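Long-range contacts in short chain dehydrogenase (A0QTM2 homolog) (Mycobacterium thermoresistibile, PDB 3SC4), which probably catalyses the NAD(P)-dependent oxidation or reduction of a substrate not yet identified, as expected of a short-chain dehydrogenase with a Rossmann fold: residues E222-A227 with L243-V248; T255-Y260 with P277-Y282; P145-L150 with I189-L194; P165-K170 with D271-S276; A214-R219 with P264-G269. One frame throughout, in Å; residues are numbered along the deposited sequence. Where two conformers were deposited one is given.

Interaction 1. Residues E222-A227 with L243-V248; sequences EVYADA and LLCEDV
One sulfur-aromatic contact and a small apolar patch join helix 222-232 to the first turn of helix 245-252; no hydrogen bond crosses between the segments. The sulfur-aromatic part is made by C245, whose SG stands over one face of the Y224 ring, 4.0 Å from its centroid and 29° off the normal. Its approach is off-centre, the nearest ring atom being Y224 CD1, 3.6 Å from C245 SG. The apolar part centres on A227, whose methyl CB lies 3.6 Å from C245 CA and 3.7 Å from C245 CB; A227 CA and C245 CA are 5.1 Å apart. V248 CG1, anti to its own backbone N, flanks the same alanine, and V223 CG2 meets E246 CD at 4.1 Å. E246 bends at chi2 (88°) to bring this group near V223, while its oxygens are held by R219 and the backbone N of R197. The Y224 hydroxyl is bonded to L194 O of strand 190-195. L244 is the N-cap where strand 242-244 passes directly into helix 245-252. Helix 222-232, which precedes this last strand, packs onto the junction at the edge of the parallel Rossmann-type sheet, with A225 turned to helix 20-30.

Interaction 2. Residues T255-Y260 with P277-Y282; sequences TDLSVY and PNPPGY
Y282 OH is the best-held polar atom of this contact, gripped by two hydrogen bonds. It accepts from L257 N at 3.1 Å with an N-H...O angle of 148°, and it also bonds P285 O at the C-terminus of the chain. With the hydroxyl tied to two backbone groups, the tip of the ring is fixed between the 255-260 loop and the chain end. The same leucine closes over the ring: L257 CD1 sits above its centre, 3.8 Å from the centroid and only 14° off the normal, which meets the geometry of a CH-pi contact. The edge of the ring is used as well, since T255 O lies close to its plane, 3.4 Å from Y282 CE1. Y282 CG is anti to the backbone N (chi1 172°), and this torsion carries the ring across to the other loop. L257 CD1 further meets P279 CD tip to tip at 3.8 Å, so one methyl touches both the proline and the tyrosine.

Each loop is shaped by a turn of its own. D256 OD1 accepts from S258 N at 3.1 Å, an Asx turn, although the donor approaches from above the carboxylate plane. P279 to Y282 form a type II beta turn, in which G281 takes positive phi. The contact joins two loops that follow helix 245-252: P279 packs on E246, D247 and L250 of that helix, and Y260 rests on E222 and V223 of helix 222-232.

Interaction 3. Residues P145-L150 with I189-L194; sequences PHILTL and IASNTL
From CB, the H146 side chain reaches a ring whose one face lies on the methyl of A190, directly across the parallel strand pair. A190 CB is 3.5 Å from the ring centroid and 21° off its normal, a CH-pi contact. The methyl is displaced toward the rim: H146 ND1 and CE1 both come to 3.3 Å from A190 CB, against 3.7 Å for CG and 4.0 Å for CD2. N192 ND2 lies near the same edge, 4.0 Å from H146 ND1 and CE1. ND1 also meets an in-plane water that donates to I147 O and accepts from N192 ND2, bridging the strands. At the tip, NE2 is bonded to K234 O.

Five backbone hydrogen bonds link P145, I147 and T149 to A190, N192 and L194. The straightest is I147 N to A190 O, 2.7 Å at 175°. A second water is gripped by T149 OG1, S191 OG and N192 O, and weakly by I147 O.

The strands run 15° apart and are joined through helix 164-183, a beta-alpha-beta crossover of the Rossmann fold. I147, T149, S191 and T193 face that helix, H146 and L148 face helix 222-232, and strands 96-99 and 242-244 flank the pair.

Interaction 4. Residues P165-K170 with D271-S276; sequences PYMMAK and DLWVDS
Y166 and K170 have the spacing of the YxxxK signature of short-chain dehydrogenases, and here a C-terminal loop packs against that turn of helix 164-183. The loop contributes W273, which sets the CZ2, CH2 and CZ3 atoms of its six-membered ring against M167, Y166 and K170. Y166 CD2 lies 3.7 Å from W273 CH2, but this is no full stack: the planes are 28° apart, the centroids are 5.7 Å apart, and the rings barely overlap. W273 CZ2 reaches the helix backbone at M167 CA, 3.7 Å away. K170 crosses the indole at about a right angle, its CG 3.8 Å from W273 CZ3, and the same CG lies over one face of the Y166 ring.

In relatives the tyrosine and lysine of this motif serve catalysis, and the two are probably the corresponding pair here. K170 is bent at chi2 and chi3, which turns its ammonium away from the tryptophan; NZ bonds L150 O and, weakly, Q124 OE1. Y166 CG is anti to the backbone N (chi1 -172°), directing the ring toward the loop, where L272 CD1 meets its edge 3.8 Å from Y166 CE2.

L272 and W273 are the central residues of a type II turn from D271 to V274, with W273 at positive phi (71°). L272 CB lies above one face of the indole, toward its rim. W273 NE1 bonds W160 O, and L272 O accepts from W195 NE1. M167 also packs on L175 of the second subunit.

Interaction 5. Residues A214-R219 with P264-G269; sequences AMARSR and PGSELG
R217 O has the best-formed bond between these two loops: G269 N donates to it at 3.0 Å and 162°, lying in the carbonyl plane on a lone pair. The R217 side chain reaches back to the same segment, where R217 NE gives E267 O a weak hydrogen bond, 3.4 Å at 133°. Its guanidinium then lies with one face over the backbone of L268 and G269, where G269 CA is 3.7 Å from R217 NH1. No salt bridge forms with the E267 carboxylate, as R217 NH2 stays 6.6 Å from E267 OE2.

R219 has a named partner for each of its three guanidinium nitrogens. Extended from CG to NE, it forms salt bridges through NE to D261 OD1 and through NH1 to E246 OE2, and a hydrogen bond through NH2 to N278 OD1. One face of its guanidinium is covered by L268 CD1, which comes 3.2 Å from R219 NH2, while L268 CD2 turns to A216 O.

Among the smaller groups, S218 N closes a type I turn on M215 O at 3.0 Å, S218 OG bonds T199 OG1, and S266 OG is taken by V263 O. S266 CB packs against A216 O. Both segments are loops: 214-219 lies in the connection between helices 203-209 and 222-232, with M215 resting on V205, Q206 and L209 of the first, while 264-269 follows helix 245-252.

In the fold
Interaction 3 is the core of the set, a wholly buried strand pair held by backbone hydrogen bonds and ordered waters. Interaction 1 is also buried but lacks such bonds, relying on sulfur-aromatic and apolar contact; it borders the same sheet, because strand 242-244 neighbours 190-195. Interaction 4 is a buried aromatic contact, and K170 NZ links it to L150 of interaction 3. Interactions 2 and 5 are only partly buried loop pairs, about 12 Å between centres, where one or two hydrogen bonds accompany side-chain packing, and the salt bridges of R219 go to residues outside interaction 5. R219 ties interaction 5 to N278 of interaction 2 and to E246 of the buried interaction 1, and D226 meets Y260 to join interactions 1 and 2.

Interaction 1. Residues E222-A227 with L243-V248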
# COMPACT_ATOMS: atom_id res chain seq x y z
N GLU B 222 -24.33 -3.87 13.05
CA GLU B 222 -24.65 -2.65 13.79
C GLU B 222 -23.47 -2.10 14.57
O GLU B 222 -23.38 -0.91 14.73
CB GLU B 222 -25.84 -2.91 14.74
CG GLU B 222 -27.22 -2.88 14.04
CD GLU B 222 -27.66 -4.22 13.40
OE1 GLU B 222 -26.88 -5.19 13.32
OE2 GLU B 222 -28.84 -4.28 12.97
N VAL B 223 -22.55 -2.93 15.04
CA VAL B 223 -21.39 -2.41 15.73
C VAL B 223 -20.62 -1.45 14.82
O VAL B 223 -20.13 -0.44 15.30
CB VAL B 223 -20.46 -3.52 16.28
CG1 VAL B 223 -19.55 -4.10 15.19
CG2 VAL B 223 -19.63 -2.97 17.41
N TYR B 224 -20.57 -1.74 13.53
CA TYR B 224 -19.92 -0.89 12.53
C TYR B 224 -20.78 0.33 12.17
O TYR B 224 -20.29 1.45 12.08
CB TYR B 224 -19.64 -1.70 11.26
CG TYR B 224 -18.23 -1.66 10.70
CD1 TYR B 224 -17.52 -0.47 10.58
CD2 TYR B 224 -17.63 -2.83 10.21
CE1 TYR B 224 -16.24 -0.44 10.05
CE2 TYR B 224 -16.34 -2.81 9.68
CZ TYR B 224 -15.66 -1.61 9.61
OH TYR B 224 -14.39 -1.59 9.08
N ALA B 225 -22.07 0.09 11.93
CA ALA B 225 -23.03 1.18 11.61
C ALA B 225 -23.09 2.24 12.71
O ALA B 225 -22.93 3.43 12.44
CB ALA B 225 -24.42 0.62 11.33
N ASP B 226 -23.30 1.82 13.95
CA ASP B 226 -23.34 2.75 15.08
C ASP B 226 -22.00 3.48 15.27
O ASP B 226 -21.99 4.68 15.53
CB ASP B 226 -23.74 2.05 16.39
CG ASP B 226 -25.22 1.70 16.44
OD1 ASP B 226 -25.98 2.11 15.54
OD2 ASP B 226 -25.64 1.02 17.41
N ALA B 227 -20.87 2.78 15.12
CA ALA B 227 -19.57 3.46 15.28
C ALA B 227 -19.40 4.50 14.15
O ALA B 227 -19.02 5.64 14.41
CB ALA B 227 -18.39 2.46 15.32
N LEU B 243 -9.36 4.28 13.72
CA LEU B 243 -10.31 3.95 14.82
C LEU B 243 -10.82 2.50 14.85
O LEU B 243 -10.97 1.84 13.81
CB LEU B 243 -11.53 4.87 14.69
CG LEU B 243 -11.20 6.36 14.76
CD1 LEU B 243 -12.32 7.20 14.19
CD2 LEU B 243 -10.92 6.73 16.22
N LEU B 244 -11.12 2.03 16.06
CA LEU B 244 -11.77 0.75 16.28
C LEU B 244 -13.24 0.95 16.71
O LEU B 244 -13.51 1.79 17.54
CB LEU B 244 -11.03 -0.01 17.38
CG LEU B 244 -9.62 -0.47 17.05
CD1 LEU B 244 -8.94 -1.12 18.26
CD2 LEU B 244 -9.67 -1.43 15.88
N CYS B 245 -14.19 0.16 16.19
CA CYS B 245 -15.60 0.42 16.45
C CYS B 245 -15.94 0.49 17.95
O CYS B 245 -16.45 1.49 18.46
CB CYS B 245 -16.47 -0.63 15.77
SG CYS B 245 -16.40 -0.57 13.96
N GLU B 246 -15.63 -0.59 18.66
CA GLU B 246 -15.99 -0.68 20.05
C GLU B 246 -15.41 0.49 20.87
O GLU B 246 -16.11 1.10 21.67
CB GLU B 246 -15.52 -2.02 20.61
CG GLU B 246 -16.34 -3.21 20.13
CD GLU B 246 -15.84 -3.80 18.82
OE1 GLU B 246 -15.23 -3.06 18.00
OE2 GLU B 246 -16.09 -5.01 18.61
N ASP B 247 -14.16 0.84 20.62
CA ASP B 247 -13.54 1.97 21.30
C ASP B 247 -14.30 3.28 21.04
O ASP B 247 -14.55 4.06 21.95
CB ASP B 247 -12.06 2.12 20.90
CG ASP B 247 -11.28 0.85 21.12
OD1 ASP B 247 -11.79 -0.23 20.80
OD2 ASP B 247 -10.13 0.92 21.62
N VAL B 248 -14.67 3.51 19.79
CA VAL B 248 -15.40 4.72 19.43
C VAL B 248 -16.71 4.76 20.19
O VAL B 248 -17.12 5.82 20.71
CB VAL B 248 -15.64 4.76 17.91
CG1 VAL B 248 -16.68 5.80 17.55
CG2 VAL B 248 -14.33 5.04 17.21

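Interaction 2. Residues T255-Y260 with P277-Y282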
# COMPACT_ATOMS: atom_id res chain seq x y z
N THR B 255 -22.33 1.98 27.14
CA THR B 255 -21.68 1.24 28.23
C THR B 255 -21.77 -0.26 28.04
O THR B 255 -20.91 -1.00 28.52
CB THR B 255 -22.22 1.64 29.62
OG1 THR B 255 -23.64 1.39 29.71
CG2 THR B 255 -21.90 3.14 29.90
N ASP B 256 -22.79 -0.71 27.32
CA ASP B 256 -23.09 -2.12 27.20
C ASP B 256 -22.86 -2.56 25.76
O ASP B 256 -23.73 -2.43 24.93
CB ASP B 256 -24.55 -2.34 27.62
CG ASP B 256 -25.00 -3.80 27.53
OD1 ASP B 256 -24.15 -4.69 27.29
OD2 ASP B 256 -26.21 -4.07 27.71
N LEU B 257 -21.68 -3.09 25.45
CA LEU B 257 -21.40 -3.58 24.10
C LEU B 257 -22.10 -4.90 23.73
O LEU B 257 -22.08 -5.29 22.57
CB LEU B 257 -19.89 -3.74 23.89
CG LEU B 257 -19.05 -2.46 23.90
CD1 LEU B 257 -17.55 -2.76 24.14
CD2 LEU B 257 -19.26 -1.66 22.60
N SER B 258 -22.70 -5.58 24.71
CA SER B 258 -23.36 -6.87 24.45
C SER B 258 -24.50 -6.77 23.45
O SER B 258 -24.86 -7.76 22.82
CB SER B 258 -23.92 -7.49 25.75
OG SER B 258 -22.88 -7.92 26.60
N VAL B 259 -25.08 -5.59 23.30
CA VAL B 259 -26.17 -5.43 22.33
C VAL B 259 -25.68 -5.66 20.89
O VAL B 259 -26.49 -5.78 19.96
CB VAL B 259 -26.83 -4.04 22.44
CG1 VAL B 259 -27.43 -3.84 23.86
CG2 VAL B 259 -25.82 -2.91 22.10
N TYR B 260 -24.36 -5.70 20.71
CA TYR B 260 -23.75 -6.00 19.40
C TYR B 260 -23.34 -7.47 19.25
O TYR B 260 -23.04 -7.94 18.15
CB TYR B 260 -22.55 -5.08 19.16
CG TYR B 260 -22.94 -3.63 19.21
CD1 TYR B 260 -23.73 -3.07 18.21
CD2 TYR B 260 -22.56 -2.82 20.26
CE1 TYR B 260 -24.13 -1.75 18.25
CE2 TYR B 260 -22.96 -1.47 20.30
CZ TYR B 260 -23.74 -0.96 19.28
OH TYR B 260 -24.12 0.36 19.31
N PRO B 277 -10.95 -8.53 21.85
CA PRO B 277 -12.31 -8.29 21.36
C PRO B 277 -12.99 -7.05 21.95
O PRO B 277 -13.91 -6.54 21.34
CB PRO B 277 -13.05 -9.57 21.76
CG PRO B 277 -12.28 -10.07 22.92
CD PRO B 277 -10.87 -9.71 22.72
N ASN B 278 -12.51 -6.57 23.09
CA ASN B 278 -13.08 -5.37 23.72
C ASN B 278 -12.02 -4.31 23.98
O ASN B 278 -10.83 -4.62 24.03
CB ASN B 278 -13.77 -5.72 25.02
CG ASN B 278 -15.00 -6.57 24.80
OD1 ASN B 278 -15.74 -6.39 23.85
ND2 ASN B 278 -15.23 -7.50 25.70
N PRO B 279 -12.45 -3.05 24.13
CA PRO B 279 -11.46 -2.04 24.47
C PRO B 279 -10.74 -2.34 25.79
O PRO B 279 -11.26 -3.11 26.62
CB PRO B 279 -12.28 -0.74 24.57
CG PRO B 279 -13.50 -1.03 23.69
CD PRO B 279 -13.78 -2.48 23.89
N PRO B 280 -9.53 -1.78 25.96
CA PRO B 280 -8.83 -1.93 27.24
C PRO B 280 -9.71 -1.51 28.40
O PRO B 280 -10.36 -0.47 28.34
CB PRO B 280 -7.62 -0.99 27.13
CG PRO B 280 -7.50 -0.60 25.65
CD PRO B 280 -8.67 -1.21 24.91
N GLY B 281 -9.77 -2.37 29.42
CA GLY B 281 -10.41 -2.04 30.69
C GLY B 281 -11.93 -2.07 30.67
O GLY B 281 -12.57 -1.64 31.63
N TYR B 282 -12.51 -2.58 29.58
CA TYR B 282 -13.95 -2.70 29.46
C TYR B 282 -14.49 -3.73 30.44
O TYR B 282 -14.02 -4.87 30.43
CB TYR B 282 -14.30 -3.16 28.05
CG TYR B 282 -15.76 -3.50 27.90
CD1 TYR B 282 -16.72 -2.50 27.96
CD2 TYR B 282 -16.18 -4.81 27.70
CE1 TYR B 282 -18.06 -2.79 27.83
CE2 TYR B 282 -17.52 -5.12 27.55
CZ TYR B 282 -18.47 -4.11 27.62
OH TYR B 282 -19.80 -4.40 27.48

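Interaction 3. Residues P145-L150 with I189-L194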
# COMPACT_ATOMS: atom_id res chain seq x y z
N PRO B 145 -17.85 17.85 6.21
CA PRO B 145 -17.60 16.70 5.32
C PRO B 145 -16.63 15.65 5.87
O PRO B 145 -15.61 16.00 6.46
CB PRO B 145 -17.00 17.36 4.08
CG PRO B 145 -16.42 18.65 4.58
CD PRO B 145 -17.31 19.10 5.67
N HIS B 146 -16.94 14.38 5.62
CA HIS B 146 -16.19 13.26 6.15
C HIS B 146 -15.90 12.22 5.09
O HIS B 146 -16.81 11.77 4.41
CB HIS B 146 -16.99 12.54 7.25
CG HIS B 146 -16.69 13.04 8.62
ND1 HIS B 146 -15.75 12.44 9.43
CD2 HIS B 146 -17.18 14.10 9.31
CE1 HIS B 146 -15.68 13.10 10.57
NE2 HIS B 146 -16.54 14.11 10.52
N ILE B 147 -14.64 11.81 4.99
CA ILE B 147 -14.33 10.57 4.30
C ILE B 147 -14.06 9.51 5.36
O ILE B 147 -13.31 9.75 6.28
CB ILE B 147 -13.13 10.69 3.40
CG1 ILE B 147 -13.32 11.88 2.44
CG2 ILE B 147 -12.95 9.36 2.69
CD1 ILE B 147 -12.12 12.19 1.50
N LEU B 148 -14.66 8.34 5.21
CA LEU B 148 -14.49 7.26 6.18
C LEU B 148 -14.19 5.99 5.43
O LEU B 148 -14.95 5.60 4.52
CB LEU B 148 -15.75 7.08 7.01
CG LEU B 148 -15.63 6.13 8.20
CD1 LEU B 148 -14.73 6.70 9.26
CD2 LEU B 148 -17.02 5.89 8.78
N THR B 149 -13.10 5.33 5.82
CA THR B 149 -12.55 4.22 5.05
C THR B 149 -12.49 3.04 5.97
O THR B 149 -12.06 3.14 7.10
CB THR B 149 -11.17 4.62 4.47
OG1 THR B 149 -11.35 5.70 3.56
CG2 THR B 149 -10.54 3.49 3.72
N LEU B 150 -12.97 1.92 5.48
CA LEU B 150 -13.20 0.74 6.31
C LEU B 150 -11.98 -0.15 6.22
O LEU B 150 -11.91 -1.08 5.38
CB LEU B 150 -14.51 0.06 5.90
CG LEU B 150 -15.77 0.63 6.58
CD1 LEU B 150 -15.75 2.15 6.86
CD2 LEU B 150 -17.05 0.24 5.88
N ILE B 189 -11.86 18.70 5.17
CA ILE B 189 -12.53 17.41 5.01
C ILE B 189 -11.88 16.39 5.93
O ILE B 189 -10.68 16.15 5.83
CB ILE B 189 -12.45 16.88 3.57
CG1 ILE B 189 -13.09 17.87 2.58
CG2 ILE B 189 -13.15 15.52 3.47
CD1 ILE B 189 -12.55 17.71 1.18
N ALA B 190 -12.67 15.80 6.82
CA ALA B 190 -12.19 14.75 7.71
C ALA B 190 -11.92 13.53 6.87
O ALA B 190 -12.64 13.30 5.91
CB ALA B 190 -13.22 14.43 8.77
N SER B 191 -10.87 12.78 7.21
CA SER B 191 -10.64 11.44 6.67
C SER B 191 -10.13 10.54 7.77
O SER B 191 -9.05 10.77 8.33
CB SER B 191 -9.63 11.46 5.52
OG SER B 191 -9.52 10.17 4.91
N ASN B 192 -10.89 9.50 8.08
CA ASN B 192 -10.56 8.57 9.16
C ASN B 192 -10.72 7.14 8.67
O ASN B 192 -11.36 6.88 7.65
CB ASN B 192 -11.49 8.80 10.37
CG ASN B 192 -11.30 10.16 11.02
OD1 ASN B 192 -10.28 10.40 11.68
ND2 ASN B 192 -12.27 11.05 10.85
N THR B 193 -10.15 6.20 9.40
CA THR B 193 -10.45 4.79 9.13
C THR B 193 -11.19 4.20 10.32
O THR B 193 -11.07 4.69 11.45
CB THR B 193 -9.17 3.97 8.88
OG1 THR B 193 -8.41 3.93 10.09
CG2 THR B 193 -8.32 4.58 7.76
N LEU B 194 -11.93 3.12 10.07
CA LEU B 194 -12.75 2.49 11.10
C LEU B 194 -12.78 1.01 10.88
O LEU B 194 -13.08 0.56 9.76
CB LEU B 194 -14.17 3.06 11.05
CG LEU B 194 -15.19 2.63 12.11
CD1 LEU B 194 -14.69 3.05 13.48
CD2 LEU B 194 -16.64 3.17 11.82
O HOH W 1 -14.35 10.24 9.03
O HOH W 2 -10.98 7.90 5.05

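Interaction 4. Residues P165-K170 with D271-S276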
# COMPACT_ATOMS: atom_id res chain seq x y z
N PRO B 165 -0.62 -10.21 0.46
CA PRO B 165 -1.52 -9.53 -0.47
C PRO B 165 -2.62 -8.73 0.20
O PRO B 165 -2.84 -7.56 -0.10
CB PRO B 165 -2.12 -10.69 -1.28
CG PRO B 165 -1.11 -11.79 -1.13
CD PRO B 165 -0.58 -11.66 0.24
N TYR B 166 -3.33 -9.37 1.11
CA TYR B 166 -4.44 -8.73 1.80
C TYR B 166 -3.97 -7.62 2.72
O TYR B 166 -4.57 -6.57 2.76
CB TYR B 166 -5.27 -9.77 2.57
CG TYR B 166 -6.55 -9.27 3.16
CD1 TYR B 166 -7.53 -8.72 2.36
CD2 TYR B 166 -6.80 -9.37 4.51
CE1 TYR B 166 -8.74 -8.24 2.91
CE2 TYR B 166 -7.97 -8.91 5.08
CZ TYR B 166 -8.95 -8.33 4.29
OH TYR B 166 -10.13 -7.88 4.87
N MET B 167 -2.89 -7.85 3.47
CA MET B 167 -2.34 -6.80 4.33
C MET B 167 -1.95 -5.60 3.49
O MET B 167 -2.20 -4.47 3.87
CB MET B 167 -1.14 -7.31 5.09
CG MET B 167 -0.43 -6.27 5.91
SD MET B 167 0.86 -5.39 4.97
CE MET B 167 2.02 -6.72 4.58
N MET B 168 -1.33 -5.85 2.34
CA MET B 168 -0.95 -4.73 1.45
C MET B 168 -2.17 -3.88 1.04
O MET B 168 -2.10 -2.65 1.00
CB MET B 168 -0.24 -5.23 0.18
CG MET B 168 1.19 -5.60 0.43
SD MET B 168 1.92 -6.42 -1.00
CE MET B 168 1.91 -5.06 -2.19
N ALA B 169 -3.23 -4.57 0.67
CA ALA B 169 -4.43 -3.93 0.19
C ALA B 169 -5.08 -3.17 1.34
O ALA B 169 -5.41 -1.99 1.20
CB ALA B 169 -5.40 -4.95 -0.43
N LYS B 170 -5.25 -3.82 2.49
CA LYS B 170 -5.94 -3.15 3.59
C LYS B 170 -5.11 -2.01 4.15
O LYS B 170 -5.65 -0.95 4.40
CB LYS B 170 -6.35 -4.11 4.73
CG LYS B 170 -7.39 -5.19 4.36
CD LYS B 170 -8.63 -4.69 3.62
CE LYS B 170 -9.50 -3.75 4.46
NZ LYS B 170 -10.86 -3.53 3.79
N ASP B 271 -10.80 -9.75 15.41
CA ASP B 271 -10.60 -9.43 13.99
C ASP B 271 -9.09 -9.51 13.72
O ASP B 271 -8.28 -9.52 14.64
CB ASP B 271 -11.14 -8.02 13.73
CG ASP B 271 -11.35 -7.69 12.25
OD1 ASP B 271 -11.18 -8.56 11.38
OD2 ASP B 271 -11.73 -6.54 11.95
N LEU B 272 -8.71 -9.58 12.45
CA LEU B 272 -7.33 -9.36 12.06
C LEU B 272 -6.89 -7.96 12.54
O LEU B 272 -7.69 -7.03 12.55
CB LEU B 272 -7.18 -9.43 10.55
CG LEU B 272 -7.50 -10.76 9.85
CD1 LEU B 272 -7.16 -10.67 8.34
CD2 LEU B 272 -6.77 -11.93 10.50
N TRP B 273 -5.62 -7.85 12.93
CA TRP B 273 -5.00 -6.57 13.33
C TRP B 273 -5.51 -6.04 14.66
O TRP B 273 -5.35 -4.87 14.95
CB TRP B 273 -5.08 -5.51 12.18
CG TRP B 273 -4.38 -5.99 10.97
CD1 TRP B 273 -3.06 -6.28 10.88
CD2 TRP B 273 -4.94 -6.30 9.69
NE1 TRP B 273 -2.75 -6.75 9.63
CE2 TRP B 273 -3.88 -6.76 8.86
CE3 TRP B 273 -6.23 -6.21 9.13
CZ2 TRP B 273 -4.07 -7.16 7.53
CZ3 TRP B 273 -6.41 -6.62 7.79
CH2 TRP B 273 -5.32 -7.08 7.01
N VAL B 274 -6.09 -6.91 15.48
CA VAL B 274 -6.63 -6.52 16.76
C VAL B 274 -6.20 -7.51 17.83
O VAL B 274 -6.23 -8.74 17.62
CB VAL B 274 -8.16 -6.42 16.68
CG1 VAL B 274 -8.78 -6.32 18.08
CG2 VAL B 274 -8.54 -5.22 15.81
N ASP B 275 -5.80 -6.98 18.98
CA ASP B 275 -5.34 -7.84 20.10
C ASP B 275 -6.47 -8.39 20.94
O ASP B 275 -6.35 -9.48 21.47
CB ASP B 275 -4.38 -7.06 21.05
CG ASP B 275 -2.96 -6.89 20.47
OD1 ASP B 275 -2.44 -7.89 19.88
OD2 ASP B 275 -2.38 -5.77 20.61
N SER B 276 -7.54 -7.63 21.10
CA SER B 276 -8.61 -7.97 22.05
C SER B 276 -9.98 -7.70 21.50
O SER B 276 -10.18 -6.72 20.82
CB SER B 276 -8.47 -7.15 23.35
OG SER B 276 -7.17 -7.29 23.91

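Interaction 5. Residues A214-R219 with P264-G269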
# COMPACT_ATOMS: atom_id res chain seq x y z
N ALA B 214 -25.83 -19.62 15.21
CA ALA B 214 -25.36 -18.52 16.04
C ALA B 214 -23.87 -18.40 15.85
O ALA B 214 -23.14 -19.40 15.96
CB ALA B 214 -25.68 -18.80 17.51
N MET B 215 -23.41 -17.19 15.54
CA MET B 215 -21.99 -16.95 15.37
C MET B 215 -21.51 -16.37 16.70
O MET B 215 -21.43 -15.16 16.86
CB MET B 215 -21.74 -16.01 14.18
CG MET B 215 -22.22 -16.60 12.84
SD MET B 215 -21.09 -17.84 12.16
CE MET B 215 -21.67 -19.36 12.90
N ALA B 216 -21.21 -17.26 17.63
CA ALA B 216 -21.07 -16.92 19.04
C ALA B 216 -19.84 -16.08 19.29
O ALA B 216 -19.80 -15.28 20.21
CB ALA B 216 -21.04 -18.19 19.91
N ARG B 217 -18.83 -16.23 18.44
CA ARG B 217 -17.60 -15.47 18.58
C ARG B 217 -17.63 -14.12 17.86
O ARG B 217 -16.62 -13.45 17.81
CB ARG B 217 -16.42 -16.31 18.07
CG ARG B 217 -16.29 -17.73 18.70
CD ARG B 217 -14.82 -18.21 18.76
NE ARG B 217 -14.16 -17.82 20.02
CZ ARG B 217 -12.89 -17.45 20.15
NH1 ARG B 217 -12.06 -17.37 19.11
NH2 ARG B 217 -12.42 -17.12 21.35
N SER B 218 -18.77 -13.74 17.30
CA SER B 218 -18.84 -12.59 16.38
C SER B 218 -19.78 -11.52 16.88
O SER B 218 -20.53 -11.72 17.84
CB SER B 218 -19.31 -13.06 15.00
OG SER B 218 -18.41 -13.99 14.44
N ARG B 219 -19.75 -10.37 16.22
CA ARG B 219 -20.68 -9.27 16.50
C ARG B 219 -21.50 -8.92 15.27
O ARG B 219 -21.14 -9.28 14.14
CB ARG B 219 -19.95 -8.03 17.05
CG ARG B 219 -19.54 -8.18 18.51
CD ARG B 219 -18.97 -6.90 19.13
NE ARG B 219 -18.98 -7.03 20.58
CZ ARG B 219 -17.95 -6.81 21.40
NH1 ARG B 219 -16.78 -6.36 20.97
NH2 ARG B 219 -18.12 -7.00 22.70
N PRO B 264 -24.78 -13.01 23.35
CA PRO B 264 -24.23 -12.44 24.60
C PRO B 264 -23.70 -13.45 25.63
O PRO B 264 -24.26 -14.54 25.77
CB PRO B 264 -25.40 -11.64 25.17
CG PRO B 264 -26.22 -11.28 24.00
CD PRO B 264 -26.05 -12.37 22.96
N GLY B 265 -22.62 -13.08 26.31
CA GLY B 265 -21.99 -13.93 27.32
C GLY B 265 -21.10 -15.02 26.74
O GLY B 265 -20.76 -15.99 27.45
N SER B 266 -20.74 -14.89 25.46
CA SER B 266 -19.78 -15.79 24.81
C SER B 266 -18.39 -15.22 24.91
O SER B 266 -18.20 -14.05 25.15
CB SER B 266 -20.09 -15.96 23.32
OG SER B 266 -21.33 -16.57 23.09
N GLU B 267 -17.41 -16.09 24.69
CA GLU B 267 -16.03 -15.69 24.53
C GLU B 267 -15.89 -15.19 23.08
O GLU B 267 -16.11 -15.95 22.15
CB GLU B 267 -15.09 -16.88 24.82
CG GLU B 267 -13.79 -16.50 25.58
CD GLU B 267 -14.02 -16.16 27.07
OE1 GLU B 267 -15.07 -16.57 27.64
OE2 GLU B 267 -13.15 -15.47 27.67
N LEU B 268 -15.54 -13.92 22.89
CA LEU B 268 -15.53 -13.35 21.56
C LEU B 268 -14.19 -13.54 20.88
O LEU B 268 -13.14 -13.55 21.53
CB LEU B 268 -15.89 -11.88 21.63
CG LEU B 268 -17.34 -11.59 21.98
CD1 LEU B 268 -17.55 -10.13 22.32
CD2 LEU B 268 -18.24 -12.00 20.81
N GLY B 269 -14.22 -13.71 19.56
CA GLY B 269 -13.01 -13.82 18.75
C GLY B 269 -12.50 -12.45 18.33
O GLY B 269 -13.19 -11.43 18.52